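Local coordinates for excinuclease ABC, subunit A. (Deinococcus radiodurans, PDB 2VF7), which binds DNA and hydrolyses ATP as a zinc-containing, UvrA-family member of the ABC superfamily, and probably takes part in recognising damaged DNA during excision repair, at residues T56-A61 with A94-Q99; S30-R35 with A447-D452; E492-R497 with A798-L803. The protein carries 1 engineered substitution. One frame throughout, in Å; residues are numbered along the deposited sequence.

Overall arrangement
Contacts 1 and 2 belong to one nucleotide-binding unit, contact 3 to the other. In contact 1 helix 49-69 meets edge strand 94-96, and in contact 2 strand 29-34 of a small antiparallel sheet lies over strand 449-453; strands 94-96 and 449-453 are part of the same six-stranded mixed sheet. The centres of contacts 1 and 2 are 16 Å apart, their nearest atoms about 5 Å. Neither touches the bound ADP, which is about 10 Å from the side chain of Y58 and about 11 Å from that of V451. Contact 3 ties a loop to the turn that leads into strand 801-805, its centre 40 Å from contact 1 and 38 Å from contact 2.

Contact 1 (T56-A61 with A94-Q99); sequences TLYAEA and AVALQQ
A chi1 of 166° sets Y58 CG anti to the backbone N, and chi2 of 74° then turns the ring so that one face receives the methyl group of A96. A96 CB sits 3.8 Å from the centroid of the Y58 ring and 22° off the ring normal, a CH-pi contact displaced from the centre toward the rim. Its nearest ring atom is Y58 CE1, at 3.6 Å from A96 CB, with CZ close behind. The same CE1 also comes to 3.5 Å from the backbone N of A96, so the ring packs on main chain as well as on a methyl group.

Further back on the ring, Y58 CD1 touches A94 CB at 3.9 Å, in an oblique approach. One helical turn on, A61 CB meets A94 CB at 3.8 Å. The methyl group of A94 thus touches two helix residues. A94 and A96 point toward the helix, whereas V95 between them points away, the alternation expected of a strand. No hydrogen bond crosses the contact; the grip is apolar, and with alanines at three of these positions the helix and strand axes come within 8.2 Å.

V95 and L97 make backbone hydrogen bonds to strand 402-406, and Y58 also packs on V404 of that strand. The helix is the one that follows the P-loop, whose K49 and S50 bind ADP, and its packing against the parallel strands of the sheet is characteristic of the P-loop ATPase core of ABC proteins.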
loop_
_atom_site.group_PDB
_atom_site.type_symbol
_atom_site.label_atom_id
_atom_site.label_comp_id
_atom_site.label_asym_id
_atom_site.label_seq_id
_atom_site.Cartn_x
_atom_site.Cartn_y
_atom_site.Cartn_z
ATOM N N THR A 56 -21.050 -4.414 1.031
ATOM C CA THR A 56 -21.544 -3.064 0.761
ATOM C C THR A 56 -20.964 -2.045 1.750
ATOM O O THR A 56 -20.236 -1.134 1.347
ATOM C CB THR A 56 -23.092 -3.045 0.769
ATOM O OG1 THR A 56 -23.571 -3.895 -0.275
ATOM C CG2 THR A 56 -23.631 -1.653 0.537
ATOM N N LEU A 57 -21.258 -2.221 3.038
ATOM C CA LEU A 57 -20.909 -1.203 4.056
ATOM C C LEU A 57 -19.413 -1.109 4.300
ATOM O O LEU A 57 -18.815 -0.058 4.059
ATOM C CB LEU A 57 -21.698 -1.409 5.362
ATOM C CG LEU A 57 -23.144 -0.892 5.372
ATOM C CD1 LEU A 57 -23.975 -1.498 6.486
ATOM C CD2 LEU A 57 -23.165 0.602 5.531
ATOM N N TYR A 58 -18.803 -2.203 4.751
ATOM C CA TYR A 58 -17.357 -2.234 4.936
ATOM C C TYR A 58 -16.613 -1.839 3.661
ATOM O O TYR A 58 -15.757 -0.950 3.680
ATOM C CB TYR A 58 -16.903 -3.614 5.464
ATOM C CG TYR A 58 -15.416 -3.864 5.382
ATOM C CD1 TYR A 58 -14.529 -3.244 6.269
ATOM C CD2 TYR A 58 -14.887 -4.737 4.421
ATOM C CE1 TYR A 58 -13.159 -3.472 6.193
ATOM C CE2 TYR A 58 -13.502 -4.972 4.331
ATOM C CZ TYR A 58 -12.652 -4.328 5.229
ATOM O OH TYR A 58 -11.290 -4.550 5.164
ATOM N N ALA A 59 -16.974 -2.465 2.546
ATOM C CA ALA A 59 -16.281 -2.263 1.276
ATOM C C ALA A 59 -16.314 -0.830 0.720
ATOM O O ALA A 59 -15.295 -0.335 0.217
ATOM C CB ALA A 59 -16.778 -3.251 0.241
ATOM N N GLU A 60 -17.462 -0.169 0.781
ATOM C CA GLU A 60 -17.535 1.243 0.366
ATOM C C GLU A 60 -16.749 2.155 1.330
ATOM O O GLU A 60 -15.998 3.018 0.902
ATOM C CB GLU A 60 -19.001 1.678 0.210
ATOM C CG GLU A 60 -19.248 3.132 -0.229
ATOM C CD GLU A 60 -18.910 3.407 -1.691
ATOM O OE1 GLU A 60 -18.583 2.451 -2.432
ATOM O OE2 GLU A 60 -18.955 4.593 -2.089
ATOM N N ALA A 61 -16.891 1.932 2.629
ATOM C CA ALA A 61 -16.120 2.672 3.635
ATOM C C ALA A 61 -14.601 2.588 3.469
ATOM O O ALA A 61 -13.902 3.565 3.746
ATOM C CB ALA A 61 -16.514 2.233 5.031
ATOM N N ALA A 94 -13.760 2.115 8.358
ATOM C CA ALA A 94 -14.109 0.790 8.858
ATOM C C ALA A 94 -12.925 -0.170 8.957
ATOM O O ALA A 94 -12.056 -0.177 8.091
ATOM C CB ALA A 94 -15.214 0.177 7.993
ATOM N N VAL A 95 -12.938 -0.999 10.006
ATOM C CA VAL A 95 -11.994 -2.103 10.216
ATOM C C VAL A 95 -12.766 -3.434 10.268
ATOM O O VAL A 95 -13.701 -3.563 11.038
ATOM C CB VAL A 95 -11.211 -1.917 11.554
ATOM C CG1 VAL A 95 -10.100 -2.945 11.680
ATOM C CG2 VAL A 95 -10.637 -0.496 11.660
ATOM N N ALA A 96 -12.399 -4.408 9.432
ATOM C CA ALA A 96 -12.958 -5.754 9.548
ATOM C C ALA A 96 -12.070 -6.590 10.465
ATOM O O ALA A 96 -10.855 -6.690 10.239
ATOM C CB ALA A 96 -13.104 -6.429 8.183
ATOM N N LEU A 97 -12.683 -7.162 11.503
ATOM C CA LEU A 97 -11.976 -8.068 12.418
ATOM C C LEU A 97 -11.860 -9.521 11.926
ATOM O O LEU A 97 -11.335 -10.381 12.632
ATOM C CB LEU A 97 -12.551 -7.980 13.838
ATOM C CG LEU A 97 -12.374 -6.571 14.447
ATOM C CD1 LEU A 97 -12.966 -6.505 15.827
ATOM C CD2 LEU A 97 -10.898 -6.129 14.456
ATOM N N GLN A 98 -12.336 -9.766 10.698
ATOM C CA GLN A 98 -12.110 -11.024 9.981
ATOM C C GLN A 98 -11.547 -10.756 8.602
ATOM O O GLN A 98 -11.862 -9.743 7.976
ATOM C CB GLN A 98 -13.402 -11.835 9.871
ATOM C CG GLN A 98 -13.233 -13.201 9.191
ATOM C CD GLN A 98 -13.858 -14.323 9.979
ATOM O OE1 GLN A 98 -14.900 -14.839 9.597
ATOM N NE2 GLN A 98 -13.232 -14.701 11.103
ATOM N N GLN A 99 -10.718 -11.677 8.126
ATOM C CA GLN A 99 -10.154 -11.599 6.789
ATOM C C GLN A 99 -11.172 -12.021 5.717
ATOM O O GLN A 99 -12.111 -12.778 5.989
ATOM C CB GLN A 99 -8.923 -12.501 6.724
ATOM C CG GLN A 99 -7.743 -11.946 5.953
ATOM C CD GLN A 99 -6.568 -12.914 5.986
ATOM O OE1 GLN A 99 -6.578 -13.945 5.301
ATOM N NE2 GLN A 99 -5.550 -12.596 6.801
#

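Contact 2 (S30-R35 with A447-D452); sequences SVKVPR and ADWLVD
P34 lies over the indole of W449, and this pair carries the contact. P34 CD stands 3.3 Å from the centroid of the five-membered ring of W449 and only 9° off its normal, a close CH-pi contact over the face. P34 CG rests beside it, 3.7 Å from W449 CB. A first torsion of -171° sets W449 CG anti to the backbone N, and the second torsion turns the indole so that one face meets P34.

Beside this pair, V33 CG1 meets V451 CG2 at 3.6 Å, the two side chains crossing at about a right angle. V31 CG2 and V451 CG1 touch more lightly at 4.1 Å, so V451 uses one methyl for each valine of the other strand. At the more open margin, K32 CE comes loosely to the benzene end of the indole, 4.2 Å from W449 CH2.

In the next shell, S467 OG hydrogen-bonds both to W449 NE1 and to the backbone O of K32, which helps to fix the rotation of the indole. F15 meets the W449 ring edge-to-face and makes a cation-pi contact with K32.

The two strands run roughly antiparallel, at 154°, but their axes stay 7.9 Å apart: they face each other from different sheets and meet mainly through side chains. Strand 29-34 is paired with strand 15-21 in the antiparallel sheet, while strand 449-453 lies between strands 38-42 and 464-468 in the mixed one.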
loop_
_atom_site.group_PDB
_atom_site.type_symbol
_atom_site.label_atom_id
_atom_site.label_comp_id
_atom_site.label_asym_id
_atom_site.label_seq_id
_atom_site.Cartn_x
_atom_site.Cartn_y
_atom_site.Cartn_z
ATOM N N SER A 30 -33.023 0.065 0.555
ATOM C CA SER A 30 -32.687 1.221 1.382
ATOM C C SER A 30 -32.773 0.798 2.838
ATOM O O SER A 30 -33.745 0.174 3.240
ATOM C CB SER A 30 -33.670 2.366 1.149
ATOM O OG SER A 30 -33.575 2.856 -0.162
ATOM N N VAL A 31 -31.752 1.126 3.617
ATOM C CA VAL A 31 -31.781 0.874 5.046
ATOM C C VAL A 31 -31.016 1.972 5.778
ATOM O O VAL A 31 -30.138 2.600 5.211
ATOM C CB VAL A 31 -31.244 -0.559 5.404
ATOM C CG1 VAL A 31 -29.752 -0.661 5.219
ATOM C CG2 VAL A 31 -31.607 -0.930 6.814
ATOM N N LYS A 32 -31.379 2.215 7.031
ATOM C CA LYS A 32 -30.618 3.102 7.909
ATOM C C LYS A 32 -30.215 2.345 9.176
ATOM O O LYS A 32 -30.964 1.496 9.664
ATOM C CB LYS A 32 -31.424 4.355 8.265
ATOM C CG LYS A 32 -32.367 4.175 9.437
ATOM C CD LYS A 32 -33.295 5.383 9.659
ATOM C CE LYS A 32 -34.215 5.142 10.871
ATOM N NZ LYS A 32 -34.861 6.383 11.370
ATOM N N VAL A 33 -29.029 2.657 9.697
ATOM C CA VAL A 33 -28.525 2.027 10.929
ATOM C C VAL A 33 -27.780 3.040 11.805
ATOM O O VAL A 33 -26.974 3.832 11.295
ATOM C CB VAL A 33 -27.622 0.760 10.648
ATOM C CG1 VAL A 33 -28.355 -0.236 9.827
ATOM C CG2 VAL A 33 -26.356 1.130 9.936
ATOM N N PRO A 34 -28.032 3.001 13.128
ATOM C CA PRO A 34 -27.384 3.946 14.033
ATOM C C PRO A 34 -25.876 3.733 14.118
ATOM O O PRO A 34 -25.387 2.602 14.014
ATOM C CB PRO A 34 -28.065 3.674 15.377
ATOM C CG PRO A 34 -28.608 2.325 15.283
ATOM C CD PRO A 34 -28.933 2.084 13.851
ATOM N N ARG A 35 -25.138 4.821 14.268
ATOM C CA ARG A 35 -23.717 4.704 14.532
ATOM C C ARG A 35 -23.611 4.802 16.045
ATOM O O ARG A 35 -24.595 5.188 16.692
ATOM C CB ARG A 35 -22.887 5.739 13.723
ATOM C CG ARG A 35 -22.619 7.074 14.394
ATOM C CD ARG A 35 -21.684 7.996 13.547
ATOM N NE ARG A 35 -22.195 8.154 12.189
ATOM C CZ ARG A 35 -23.159 8.999 11.840
ATOM N NH1 ARG A 35 -23.709 9.793 12.736
ATOM N NH2 ARG A 35 -23.576 9.046 10.583
ATOM N N ALA A 447 -28.676 -6.592 21.462
ATOM C CA ALA A 447 -28.266 -5.574 20.520
ATOM C C ALA A 447 -29.118 -4.302 20.608
ATOM O O ALA A 447 -30.306 -4.369 20.915
ATOM C CB ALA A 447 -28.296 -6.146 19.102
ATOM N N ASP A 448 -28.494 -3.154 20.325
ATOM C CA ASP A 448 -29.164 -1.857 20.328
ATOM C C ASP A 448 -30.150 -1.773 19.154
ATOM O O ASP A 448 -31.244 -1.226 19.285
ATOM C CB ASP A 448 -28.134 -0.716 20.241
ATOM C CG ASP A 448 -27.225 -0.620 21.487
ATOM O OD1 ASP A 448 -25.982 -0.488 21.344
ATOM O OD2 ASP A 448 -27.750 -0.655 22.610
ATOM N N TRP A 449 -29.751 -2.331 18.015
ATOM C CA TRP A 449 -30.514 -2.252 16.775
ATOM C C TRP A 449 -30.292 -3.557 15.998
ATOM O O TRP A 449 -29.258 -4.230 16.161
ATOM C CB TRP A 449 -29.993 -1.057 15.975
ATOM C CG TRP A 449 -30.750 -0.614 14.735
ATOM C CD1 TRP A 449 -30.528 -1.027 13.457
ATOM C CD2 TRP A 449 -31.764 0.405 14.653
ATOM N NE1 TRP A 449 -31.363 -0.371 12.589
ATOM C CE2 TRP A 449 -32.123 0.525 13.295
ATOM C CE3 TRP A 449 -32.413 1.210 15.597
ATOM C CZ2 TRP A 449 -33.110 1.403 12.856
ATOM C CZ3 TRP A 449 -33.398 2.082 15.162
ATOM C CH2 TRP A 449 -33.742 2.167 13.800
ATOM N N LEU A 450 -31.262 -3.927 15.163
ATOM C CA LEU A 450 -31.070 -5.090 14.314
ATOM C C LEU A 450 -31.630 -4.949 12.909
ATOM O O LEU A 450 -32.662 -4.343 12.704
ATOM C CB LEU A 450 -31.554 -6.366 15.022
ATOM C CG LEU A 450 -32.892 -7.021 14.764
ATOM C CD1 LEU A 450 -32.907 -7.738 13.410
ATOM C CD2 LEU A 450 -33.138 -8.004 15.893
ATOM N N VAL A 451 -30.910 -5.502 11.941
ATOM C CA VAL A 451 -31.336 -5.526 10.543
ATOM C C VAL A 451 -31.594 -6.973 10.091
ATOM O O VAL A 451 -30.646 -7.758 9.940
ATOM C CB VAL A 451 -30.274 -4.895 9.624
ATOM C CG1 VAL A 451 -30.842 -4.668 8.238
ATOM C CG2 VAL A 451 -29.720 -3.579 10.224
ATOM N N ASP A 452 -32.869 -7.315 9.881
ATOM C CA ASP A 452 -33.249 -8.672 9.451
ATOM C C ASP A 452 -33.462 -8.711 7.948
ATOM O O ASP A 452 -34.299 -7.982 7.397
ATOM C CB ASP A 452 -34.496 -9.193 10.199
ATOM C CG ASP A 452 -34.592 -10.724 10.196
ATOM O OD1 ASP A 452 -35.652 -11.268 9.785
ATOM O OD2 ASP A 452 -33.615 -11.395 10.618
#

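Contact 3 (E492-R497 with A798-L803)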
loop_
_atom_site.group_PDB
_atom_site.type_symbol
_atom_site.label_atom_id
_atom_site.label_comp_id
_atom_site.label_asym_id
_atom_site.label_seq_id
_atom_site.Cartn_x
_atom_site.Cartn_y
_atom_site.Cartn_z
ATOM N N GLU A 492 -40.258 -30.660 17.943
ATOM C CA GLU A 492 -40.585 -31.352 19.192
ATOM C C GLU A 492 -39.586 -32.473 19.522
ATOM O O GLU A 492 -38.896 -32.957 18.623
ATOM C CB GLU A 492 -42.049 -31.823 19.196
ATOM C CG GLU A 492 -43.079 -30.692 19.476
ATOM C CD GLU A 492 -43.042 -30.144 20.922
ATOM O OE1 GLU A 492 -42.057 -29.462 21.300
ATOM O OE2 GLU A 492 -44.019 -30.375 21.674
ATOM N N PRO A 493 -39.492 -32.865 20.815
ATOM C CA PRO A 493 -38.364 -33.636 21.377
ATOM C C PRO A 493 -37.843 -34.842 20.575
ATOM O O PRO A 493 -38.518 -35.349 19.674
ATOM C CB PRO A 493 -38.899 -34.087 22.737
ATOM C CG PRO A 493 -39.840 -33.023 23.118
ATOM C CD PRO A 493 -40.500 -32.569 21.851
ATOM N N HIS A 494 -36.635 -35.280 20.932
ATOM C CA HIS A 494 -35.954 -36.392 20.272
ATOM C C HIS A 494 -35.656 -37.534 21.254
ATOM O O HIS A 494 -34.969 -37.320 22.262
ATOM C CB HIS A 494 -34.655 -35.897 19.619
ATOM C CG HIS A 494 -33.758 -36.998 19.146
ATOM N ND1 HIS A 494 -33.919 -37.615 17.922
ATOM C CD2 HIS A 494 -32.700 -37.601 19.737
ATOM C CE1 HIS A 494 -32.995 -38.548 17.779
ATOM N NE2 HIS A 494 -32.242 -38.560 18.866
ATOM N N THR A 495 -36.168 -38.733 20.957
ATOM C CA THR A 495 -35.899 -39.918 21.781
ATOM C C THR A 495 -34.537 -40.520 21.412
ATOM O O THR A 495 -34.288 -40.818 20.239
ATOM C CB THR A 495 -37.018 -41.002 21.654
ATOM O OG1 THR A 495 -38.306 -40.376 21.666
ATOM C CG2 THR A 495 -36.947 -42.019 22.804
ATOM N N PRO A 496 -33.642 -40.680 22.408
ATOM C CA PRO A 496 -32.317 -41.238 22.148
ATOM C C PRO A 496 -32.365 -42.673 21.626
ATOM O O PRO A 496 -33.080 -43.523 22.166
ATOM C CB PRO A 496 -31.636 -41.192 23.523
ATOM C CG PRO A 496 -32.393 -40.193 24.293
ATOM C CD PRO A 496 -33.801 -40.325 23.827
ATOM N N ARG A 497 -31.609 -42.919 20.565
ATOM C CA ARG A 497 -31.495 -44.248 19.994
ATOM C C ARG A 497 -30.445 -45.055 20.741
ATOM O O ARG A 497 -29.462 -44.502 21.233
ATOM C CB ARG A 497 -31.122 -44.154 18.521
ATOM C CG ARG A 497 -32.124 -43.417 17.664
ATOM C CD ARG A 497 -31.615 -43.391 16.244
ATOM N NE ARG A 497 -32.484 -42.621 15.362
ATOM C CZ ARG A 497 -32.355 -41.319 15.122
ATOM N NH1 ARG A 497 -31.384 -40.606 15.691
ATOM N NH2 ARG A 497 -33.212 -40.730 14.305
ATOM N N ALA A 798 -30.765 -32.666 20.532
ATOM C CA ALA A 798 -31.314 -33.722 19.672
ATOM C C ALA A 798 -30.310 -34.835 19.339
ATOM O O ALA A 798 -30.555 -35.657 18.454
ATOM C CB ALA A 798 -31.905 -33.131 18.412
ATOM N N SER A 799 -29.191 -34.879 20.061
ATOM C CA SER A 799 -28.264 -36.010 19.987
ATOM C C SER A 799 -28.880 -37.241 20.634
ATOM O O SER A 799 -29.971 -37.157 21.203
ATOM C CB SER A 799 -26.967 -35.661 20.697
ATOM O OG SER A 799 -26.401 -34.521 20.090
ATOM N N ASP A 800 -28.186 -38.379 20.535
ATOM C CA ASP A 800 -28.554 -39.617 21.257
ATOM C C ASP A 800 -27.679 -39.853 22.495
ATOM O O ASP A 800 -28.086 -40.562 23.422
ATOM C CB ASP A 800 -28.456 -40.828 20.332
ATOM C CG ASP A 800 -29.331 -40.701 19.103
ATOM O OD1 ASP A 800 -30.565 -40.702 19.279
ATOM O OD2 ASP A 800 -28.802 -40.604 17.968
ATOM N N TRP A 801 -26.478 -39.266 22.480
ATOM C CA TRP A 801 -25.492 -39.341 23.566
ATOM C C TRP A 801 -24.702 -38.016 23.645
ATOM O O TRP A 801 -24.721 -37.239 22.685
ATOM C CB TRP A 801 -24.551 -40.521 23.322
ATOM C CG TRP A 801 -23.724 -40.932 24.506
ATOM C CD1 TRP A 801 -22.425 -40.598 24.741
ATOM C CD2 TRP A 801 -24.134 -41.756 25.610
ATOM N NE1 TRP A 801 -21.994 -41.148 25.907
ATOM C CE2 TRP A 801 -23.019 -41.873 26.471
ATOM C CE3 TRP A 801 -25.330 -42.412 25.954
ATOM C CZ2 TRP A 801 -23.064 -42.614 27.668
ATOM C CZ3 TRP A 801 -25.373 -43.155 27.142
ATOM C CH2 TRP A 801 -24.250 -43.239 27.986
ATOM N N VAL A 802 -24.042 -37.745 24.778
ATOM C CA VAL A 802 -23.267 -36.497 24.981
ATOM C C VAL A 802 -22.007 -36.720 25.824
ATOM O O VAL A 802 -22.048 -37.415 26.835
ATOM C CB VAL A 802 -24.112 -35.343 25.635
ATOM C CG1 VAL A 802 -23.248 -34.113 25.899
ATOM C CG2 VAL A 802 -25.320 -34.956 24.778
ATOM N N LEU A 803 -20.898 -36.118 25.399
ATOM C CA LEU A 803 -19.627 -36.150 26.135
ATOM C C LEU A 803 -19.189 -34.743 26.550
ATOM O O LEU A 803 -18.733 -33.948 25.724
ATOM C CB LEU A 803 -18.524 -36.800 25.285
ATOM C CG LEU A 803 -18.170 -38.289 25.427
ATOM C CD1 LEU A 803 -19.330 -39.204 25.084
ATOM C CD2 LEU A 803 -17.007 -38.605 24.512
#
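The loop between helix 480-487 and strand 502-510 is pinned here to the turn leading into strand 801-805 of the second nucleotide-binding unit, and a His-carboxylate hydrogen bond is the centre of the attachment. H494 NE2 donates to D800 OD1 at 2.8 Å, with an N-H...O angle of 159° and the oxygen near the plane of the imidazole. The backbone N of R497 donates to the same D800 OD1, also at 2.8 Å and straighter, at 167°. These two donors arrive from opposite faces of the carboxylate plane, gripping one oxygen between them.

D800 OD2 faces R497 NH1 at 3.4 Å, a weak hydrogen bond within a salt bridge; it also accepts from the backbone N of M525 on strand 525-529. OD2 sits at the guanidinium edge, but the two planes are turned 75° apart. Two carbonyls also approach the imidazole of H494: A798 O over one face, 3.2 Å from H494 CD2, and S799 O at its edge, 3.1 Å from that same carbon. An alanine in place of H494 would probably leave D800 OD1 with the R497 amide as its one donor from the loop and open a gap above A798 O.

With an arginine and several N-H donors converging on it, the largely buried carboxylate of D800 is likely to stay ionised.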